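PDB 5OJ3: photosystem II stability/assembly factor HCF136 from Cyanidioschyzon merolae, which probably takes part in photosystem II biogenesis, being required for an early assembly intermediate that contains D2 and cytochrome b559. Local coordinates for residues W378-M386 with V402-I412; V119-Q127 with K413-L423. One frame throughout, in Å; residues are numbered along the deposited sequence.

Both contacts meet at one blade of the seven-bladed propeller, the blade whose strands 409-414, 420-424 and 429-432 are completed by the N-terminal strand 109-111. Contact 1 joins it to the blade of strands 366-371, 377-381, 386-389 and 397-398, contact 2 to the blade that begins with strand 120-125. Their centres lie about 16 Å apart. Leu409 and Ile412 serve contact 1 from one face of the shared sheet, while Phe421 and Leu423 serve contact 2 from the other. Between them runs the pairing of strands 409-414 and 420-424, where Lys411 O lies 2.9 Å from Leu423 N and Tyr410 N lies 3.0 Å from Leu423 O, both probable hydrogen bonds.

Contact 1 of 2, residues W378-M386 with V402-I412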
# COMPACT_ATOMS: atom_id res chain seq x y z
N TRP A 378 -11.65 -0.87 -8.95
CA TRP A 378 -11.89 0.51 -8.56
C TRP A 378 -10.57 1.27 -8.57
O TRP A 378 -9.51 0.70 -8.32
CB TRP A 378 -12.56 0.60 -7.19
CG TRP A 378 -13.97 0.12 -7.19
CD1 TRP A 378 -14.41 -1.15 -6.98
CD2 TRP A 378 -15.15 0.92 -7.39
NE1 TRP A 378 -15.78 -1.20 -7.06
CE2 TRP A 378 -16.26 0.06 -7.30
CE3 TRP A 378 -15.37 2.28 -7.64
CZ2 TRP A 378 -17.57 0.51 -7.45
CZ3 TRP A 378 -16.67 2.73 -7.79
CH2 TRP A 378 -17.75 1.84 -7.69
N ALA A 379 -10.64 2.57 -8.87
CA ALA A 379 -9.46 3.41 -8.93
C ALA A 379 -9.75 4.78 -8.36
O ALA A 379 -10.85 5.31 -8.53
CB ALA A 379 -8.95 3.54 -10.37
N ALA A 380 -8.76 5.36 -7.69
CA ALA A 380 -8.83 6.72 -7.16
C ALA A 380 -7.99 7.63 -8.04
O ALA A 380 -6.86 7.29 -8.40
CB ALA A 380 -8.34 6.77 -5.71
N VAL A 381 -8.55 8.80 -8.37
CA VAL A 381 -7.98 9.68 -9.39
C VAL A 381 -7.76 11.07 -8.80
O VAL A 381 -8.41 11.48 -7.84
CB VAL A 381 -8.91 9.72 -10.63
CG1 VAL A 381 -8.46 10.75 -11.65
CG2 VAL A 381 -8.98 8.35 -11.28
N GLY A 382 -6.82 11.80 -9.41
CA GLY A 382 -6.35 13.07 -8.86
C GLY A 382 -7.40 14.16 -8.82
O GLY A 382 -7.29 15.08 -8.00
N GLY A 383 -8.41 14.09 -9.67
CA GLY A 383 -9.47 15.08 -9.67
C GLY A 383 -10.45 14.95 -8.53
O GLY A 383 -11.49 15.61 -8.55
N GLY A 384 -10.16 14.11 -7.54
CA GLY A 384 -11.13 13.79 -6.53
C GLY A 384 -12.18 12.82 -7.00
O GLY A 384 -13.23 12.68 -6.36
N SER A 385 -11.93 12.13 -8.11
CA SER A 385 -12.89 11.23 -8.73
C SER A 385 -12.62 9.78 -8.37
O SER A 385 -11.61 9.43 -7.74
CB SER A 385 -12.86 11.41 -10.25
OG SER A 385 -12.70 12.77 -10.60
N MET A 386 -13.54 8.92 -8.80
CA MET A 386 -13.50 7.49 -8.54
C MET A 386 -13.90 6.77 -9.82
O MET A 386 -14.98 7.03 -10.36
CB MET A 386 -14.45 7.10 -7.40
CG MET A 386 -14.18 5.72 -6.82
SD MET A 386 -12.75 5.69 -5.73
CE MET A 386 -13.52 6.18 -4.19
N VAL A 402 -20.25 9.14 -6.67
CA VAL A 402 -19.31 9.00 -5.57
C VAL A 402 -18.18 10.02 -5.67
O VAL A 402 -17.51 10.28 -4.65
CB VAL A 402 -18.75 7.55 -5.50
CG1 VAL A 402 -17.80 7.38 -4.35
CG2 VAL A 402 -19.91 6.57 -5.35
N SER A 403 -17.99 10.65 -6.82
CA SER A 403 -16.90 11.58 -7.01
C SER A 403 -17.34 12.96 -6.52
O SER A 403 -18.32 13.52 -7.03
CB SER A 403 -16.49 11.63 -8.48
OG SER A 403 -16.22 10.34 -8.99
N LYS A 404 -16.63 13.49 -5.53
CA LYS A 404 -16.78 14.87 -5.12
C LYS A 404 -15.53 15.64 -5.49
O LYS A 404 -14.42 15.16 -5.26
CB LYS A 404 -17.01 14.98 -3.62
CG LYS A 404 -17.78 13.83 -2.99
CD LYS A 404 -18.97 14.33 -2.20
CE LYS A 404 -19.95 13.22 -1.96
NZ LYS A 404 -20.94 13.14 -3.07
N VAL A 405 -15.70 16.82 -6.05
CA VAL A 405 -14.55 17.62 -6.42
C VAL A 405 -14.07 18.34 -5.17
O VAL A 405 -14.86 18.62 -4.26
CB VAL A 405 -14.92 18.60 -7.56
CG1 VAL A 405 -13.74 19.49 -7.92
CG2 VAL A 405 -15.41 17.83 -8.78
N GLY A 406 -12.79 18.66 -5.12
CA GLY A 406 -12.22 19.27 -3.93
C GLY A 406 -11.59 18.26 -3.00
O GLY A 406 -10.37 18.29 -2.80
N ALA A 407 -12.39 17.37 -2.42
CA ALA A 407 -11.85 16.36 -1.52
C ALA A 407 -11.01 15.36 -2.30
O ALA A 407 -11.39 14.92 -3.39
CB ALA A 407 -12.98 15.64 -0.79
N ASN A 408 -9.86 14.99 -1.74
CA ASN A 408 -8.90 14.13 -2.42
C ASN A 408 -9.03 12.69 -1.94
O ASN A 408 -9.38 12.43 -0.79
CB ASN A 408 -7.48 14.63 -2.17
CG ASN A 408 -7.21 15.98 -2.81
OD1 ASN A 408 -7.83 16.34 -3.82
ND2 ASN A 408 -6.30 16.74 -2.22
N LEU A 409 -8.75 11.75 -2.85
CA LEU A 409 -8.88 10.32 -2.58
C LEU A 409 -7.56 9.64 -2.90
O LEU A 409 -7.11 9.68 -4.05
CB LEU A 409 -10.02 9.71 -3.40
CG LEU A 409 -11.40 10.30 -3.07
CD1 LEU A 409 -12.49 9.56 -3.82
CD2 LEU A 409 -11.65 10.24 -1.57
N TYR A 410 -6.95 9.01 -1.89
CA TYR A 410 -5.58 8.53 -2.01
C TYR A 410 -5.42 7.01 -1.99
O TYR A 410 -4.43 6.52 -2.54
CB TYR A 410 -4.72 9.12 -0.89
CG TYR A 410 -4.54 10.62 -0.95
CD1 TYR A 410 -4.54 11.29 -2.16
CD2 TYR A 410 -4.38 11.37 0.21
CE1 TYR A 410 -4.38 12.66 -2.22
CE2 TYR A 410 -4.21 12.74 0.16
CZ TYR A 410 -4.21 13.38 -1.06
OH TYR A 410 -4.05 14.75 -1.10
N LYS A 411 -6.35 6.27 -1.39
CA LYS A 411 -6.07 4.87 -1.08
C LYS A 411 -7.37 4.08 -1.00
O LYS A 411 -8.34 4.54 -0.39
CB LYS A 411 -5.28 4.76 0.23
CG LYS A 411 -4.72 3.38 0.53
CD LYS A 411 -4.17 3.33 1.95
CE LYS A 411 -4.18 1.92 2.52
NZ LYS A 411 -3.27 1.03 1.75
N ILE A 412 -7.37 2.89 -1.60
CA ILE A 412 -8.48 1.96 -1.52
C ILE A 412 -7.98 0.64 -0.95
O ILE A 412 -6.91 0.16 -1.32
CB ILE A 412 -9.15 1.74 -2.90
CG1 ILE A 412 -9.30 3.07 -3.64
CG2 ILE A 412 -10.50 1.05 -2.73
CD1 ILE A 412 -10.10 2.98 -4.92
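Met386 reaches Leu409 and Ile412 because its CG stands anti to the backbone N (chi1 -164°) and its chain then bends twice, at chi2 and chi3. The bends carry CE to within 3.6 Å of Leu409 CD1, the two side chains crossing at about a right angle, and bring SD to 3.9 Å from Ile412 CD1. Ile412 holds CG1 anti to its carbonyl carbon (chi1 -43°), which extends CD1 to the strand 378-381, 4.1 Å from Trp378 CB. Ala380 CB packs on Leu409 CB at 4.1 Å.

Beyond the strand, Val381 to Gly384 form a type I turn with a G1 beta bulge, Gly384 and Ser385 both facing Val381; left-handed Gly384 abuts the backbone of Lys404 and Ala407. Here Met386 N donates to Ser403 OG (3.0 Å), a bent bond at 139°, while the same hydroxyl also bonds Asp399 O. With an alanine in place of Ser403, Met386 N and Asp399 O would probably both lose their shared partner, and the loop its tie to strand 386-389. Across these segments the two propeller blades thus adhere mainly through apolar side chains, with the Ser403 hydroxyl supplying the one hydrogen bond at the loop end.

Contact 2 of 2, residues V119-Q127 with K413-L423; sequences VLFDIDFSQ and KFFGSQRGFVL
Within these segments, Lys413 makes the hydrogen bonds to strand 120-125. Its chain runs extended as far as CE, and NZ forms a salt bridge with Asp122 OD1 at 2.6 Å, approaching on the syn lone pair. The same ammonium donates to Ile123 O at 3.1 Å, with a C=O...N angle of 149° and the nitrogen tilted out of the carbonyl plane. Asp122 has a second role: its OD2 takes a hydrogen bond from Val173 N in the next blade, so the carboxylate bridges three blades, and the nearby lysine would probably stabilise its negative charge.

This is the interface between two neighbouring blades of the beta-propeller, joining the blade that combines the C-terminal strands with the N-terminal strand 109-111 to the blade opened by strand 120-125, where the ring closes.

Three rings form the aromatic cluster. Phe125 directs its edge at a face of Phe415 in a T-shaped pair, centroids 5.4 Å apart and planes at 86°, with CD2 over the centre of the Phe415 ring. Against Phe421 it lies obliquely, the centroids 5.7 Å apart. Ile123 O and Asp124 OD1 sit at the edge of the Phe415 ring; the other oxygen of Asp124, OD2, bonds Phe175 N.

Among the aliphatic groups, Ile123 sends CG1 anti to its backbone N (chi1 -176°), which delivers CD1 over the face of Phe421, 3.9 Å from the ring centroid, as a CH-pi contact. Leu423 spans the classic beta bulge at Phe121 and Asp122: CD2 meets Leu120 CB at 3.6 Å, while CD1 rests 3.6 Å from Asp122 CA.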
# COMPACT_ATOMS: atom_id res chain seq x y z
N VAL A 119 -5.57 13.75 7.26
CA VAL A 119 -5.69 12.85 6.11
C VAL A 119 -5.40 11.42 6.54
O VAL A 119 -4.39 11.13 7.20
CB VAL A 119 -4.79 13.28 4.93
CG1 VAL A 119 -3.35 13.47 5.31
CG2 VAL A 119 -4.93 12.25 3.78
N LEU A 120 -6.31 10.52 6.17
CA LEU A 120 -6.29 9.12 6.59
C LEU A 120 -5.25 8.33 5.80
O LEU A 120 -5.15 8.47 4.58
CB LEU A 120 -7.67 8.50 6.37
CG LEU A 120 -8.86 9.33 6.86
CD1 LEU A 120 -10.13 8.58 6.59
CD2 LEU A 120 -8.74 9.64 8.33
N PHE A 121 -4.46 7.52 6.51
CA PHE A 121 -3.37 6.80 5.87
C PHE A 121 -3.54 5.29 5.82
O PHE A 121 -3.08 4.67 4.85
CB PHE A 121 -2.04 7.13 6.55
CG PHE A 121 -1.34 8.28 5.91
CD1 PHE A 121 -1.84 9.56 6.02
CD2 PHE A 121 -0.20 8.07 5.15
CE1 PHE A 121 -1.20 10.62 5.41
CE2 PHE A 121 0.43 9.12 4.52
CZ PHE A 121 -0.06 10.40 4.66
N ASP A 122 -4.16 4.67 6.82
CA ASP A 122 -4.37 3.23 6.76
C ASP A 122 -5.46 2.82 7.74
O ASP A 122 -5.77 3.53 8.70
CB ASP A 122 -3.08 2.45 7.05
CG ASP A 122 -3.15 1.02 6.57
OD1 ASP A 122 -4.08 0.70 5.80
OD2 ASP A 122 -2.29 0.21 6.97
N ILE A 123 -6.02 1.65 7.48
CA ILE A 123 -7.05 1.03 8.31
C ILE A 123 -6.86 -0.47 8.25
O ILE A 123 -6.55 -1.03 7.19
CB ILE A 123 -8.46 1.47 7.86
CG1 ILE A 123 -9.54 0.90 8.78
CG2 ILE A 123 -8.72 1.08 6.41
CD1 ILE A 123 -10.93 1.39 8.45
N ASP A 124 -7.01 -1.14 9.39
CA ASP A 124 -6.92 -2.59 9.44
C ASP A 124 -7.82 -3.10 10.56
O ASP A 124 -8.18 -2.36 11.47
CB ASP A 124 -5.47 -3.07 9.63
CG ASP A 124 -5.30 -4.55 9.34
OD1 ASP A 124 -6.18 -5.14 8.69
OD2 ASP A 124 -4.27 -5.13 9.75
N PHE A 125 -8.17 -4.39 10.48
CA PHE A 125 -9.15 -4.98 11.38
C PHE A 125 -8.57 -6.20 12.08
O PHE A 125 -7.85 -7.00 11.47
CB PHE A 125 -10.42 -5.37 10.62
CG PHE A 125 -11.33 -4.20 10.33
CD1 PHE A 125 -12.27 -3.80 11.26
CD2 PHE A 125 -11.23 -3.51 9.14
CE1 PHE A 125 -13.10 -2.72 11.00
CE2 PHE A 125 -12.05 -2.43 8.87
CZ PHE A 125 -12.99 -2.04 9.81
N SER A 126 -8.89 -6.32 13.37
CA SER A 126 -8.51 -7.49 14.15
C SER A 126 -9.07 -8.78 13.55
O SER A 126 -10.18 -8.80 13.01
CB SER A 126 -9.00 -7.34 15.59
OG SER A 126 -9.16 -8.60 16.21
N GLN A 127 -8.28 -9.85 13.64
CA GLN A 127 -8.71 -11.15 13.14
C GLN A 127 -9.64 -11.87 14.10
O GLN A 127 -10.46 -12.69 13.67
CB GLN A 127 -7.49 -12.03 12.86
CG GLN A 127 -6.96 -11.96 11.44
CD GLN A 127 -5.86 -12.97 11.19
OE1 GLN A 127 -4.97 -13.14 12.01
NE2 GLN A 127 -5.93 -13.65 10.05
N LYS A 413 -8.78 0.06 -0.05
CA LYS A 413 -8.42 -1.17 0.66
C LYS A 413 -9.65 -2.02 0.88
O LYS A 413 -10.62 -1.56 1.49
CB LYS A 413 -7.75 -0.84 1.99
CG LYS A 413 -7.06 -2.00 2.67
CD LYS A 413 -6.45 -1.54 3.97
CE LYS A 413 -5.45 -2.55 4.48
NZ LYS A 413 -4.33 -1.85 5.16
N PHE A 414 -9.62 -3.26 0.39
CA PHE A 414 -10.67 -4.22 0.65
C PHE A 414 -10.24 -5.22 1.72
O PHE A 414 -9.05 -5.48 1.90
CB PHE A 414 -11.06 -4.98 -0.62
CG PHE A 414 -11.84 -4.16 -1.61
CD1 PHE A 414 -11.23 -3.18 -2.36
CD2 PHE A 414 -13.20 -4.37 -1.77
CE1 PHE A 414 -11.95 -2.42 -3.27
CE2 PHE A 414 -13.93 -3.62 -2.68
CZ PHE A 414 -13.31 -2.64 -3.42
N PHE A 415 -11.23 -5.77 2.42
CA PHE A 415 -11.05 -6.90 3.34
C PHE A 415 -12.08 -7.93 2.92
O PHE A 415 -13.20 -7.95 3.45
CB PHE A 415 -11.21 -6.50 4.80
CG PHE A 415 -10.21 -5.49 5.28
CD1 PHE A 415 -10.35 -4.15 4.98
CD2 PHE A 415 -9.12 -5.89 6.03
CE1 PHE A 415 -9.43 -3.22 5.43
CE2 PHE A 415 -8.19 -4.97 6.48
CZ PHE A 415 -8.35 -3.64 6.18
N GLY A 416 -11.70 -8.79 1.99
CA GLY A 416 -12.67 -9.61 1.29
C GLY A 416 -13.44 -8.75 0.30
O GLY A 416 -13.25 -7.54 0.19
N SER A 417 -14.35 -9.40 -0.42
CA SER A 417 -15.10 -8.71 -1.45
C SER A 417 -16.29 -7.93 -0.91
O SER A 417 -16.99 -7.28 -1.69
CB SER A 417 -15.58 -9.70 -2.51
OG SER A 417 -16.75 -10.39 -2.09
N GLN A 418 -16.54 -7.97 0.40
CA GLN A 418 -17.72 -7.33 0.98
C GLN A 418 -17.40 -6.29 2.04
O GLN A 418 -18.32 -5.71 2.62
CB GLN A 418 -18.66 -8.39 1.57
CG GLN A 418 -19.02 -9.47 0.57
CD GLN A 418 -20.13 -9.04 -0.36
OE1 GLN A 418 -19.88 -8.70 -1.52
NE2 GLN A 418 -21.36 -9.04 0.13
N ARG A 419 -16.12 -6.03 2.31
CA ARG A 419 -15.72 -4.92 3.16
C ARG A 419 -14.70 -4.08 2.39
O ARG A 419 -13.74 -4.63 1.85
CB ARG A 419 -15.11 -5.41 4.48
N GLY A 420 -14.93 -2.77 2.34
CA GLY A 420 -14.01 -1.89 1.65
C GLY A 420 -14.08 -0.49 2.20
O GLY A 420 -15.10 -0.07 2.75
N PHE A 421 -12.97 0.23 2.05
CA PHE A 421 -12.86 1.60 2.51
C PHE A 421 -12.03 2.39 1.51
O PHE A 421 -11.22 1.82 0.77
CB PHE A 421 -12.23 1.70 3.91
CG PHE A 421 -13.05 1.07 5.01
CD1 PHE A 421 -13.05 -0.30 5.20
CD2 PHE A 421 -13.81 1.86 5.86
CE1 PHE A 421 -13.81 -0.88 6.21
CE2 PHE A 421 -14.56 1.29 6.87
CZ PHE A 421 -14.56 -0.08 7.04
N VAL A 422 -12.23 3.70 1.50
CA VAL A 422 -11.40 4.62 0.73
C VAL A 422 -10.97 5.74 1.67
O VAL A 422 -11.81 6.33 2.36
CB VAL A 422 -12.14 5.19 -0.49
CG1 VAL A 422 -11.34 6.33 -1.12
CG2 VAL A 422 -12.39 4.09 -1.51
N LEU A 423 -9.68 6.04 1.68
CA LEU A 423 -9.11 7.02 2.60
C LEU A 423 -8.65 8.23 1.81
O LEU A 423 -8.02 8.09 0.75
CB LEU A 423 -7.94 6.43 3.39
CG LEU A 423 -8.21 5.12 4.14
CD1 LEU A 423 -6.90 4.41 4.43
CD2 LEU A 423 -9.02 5.34 5.41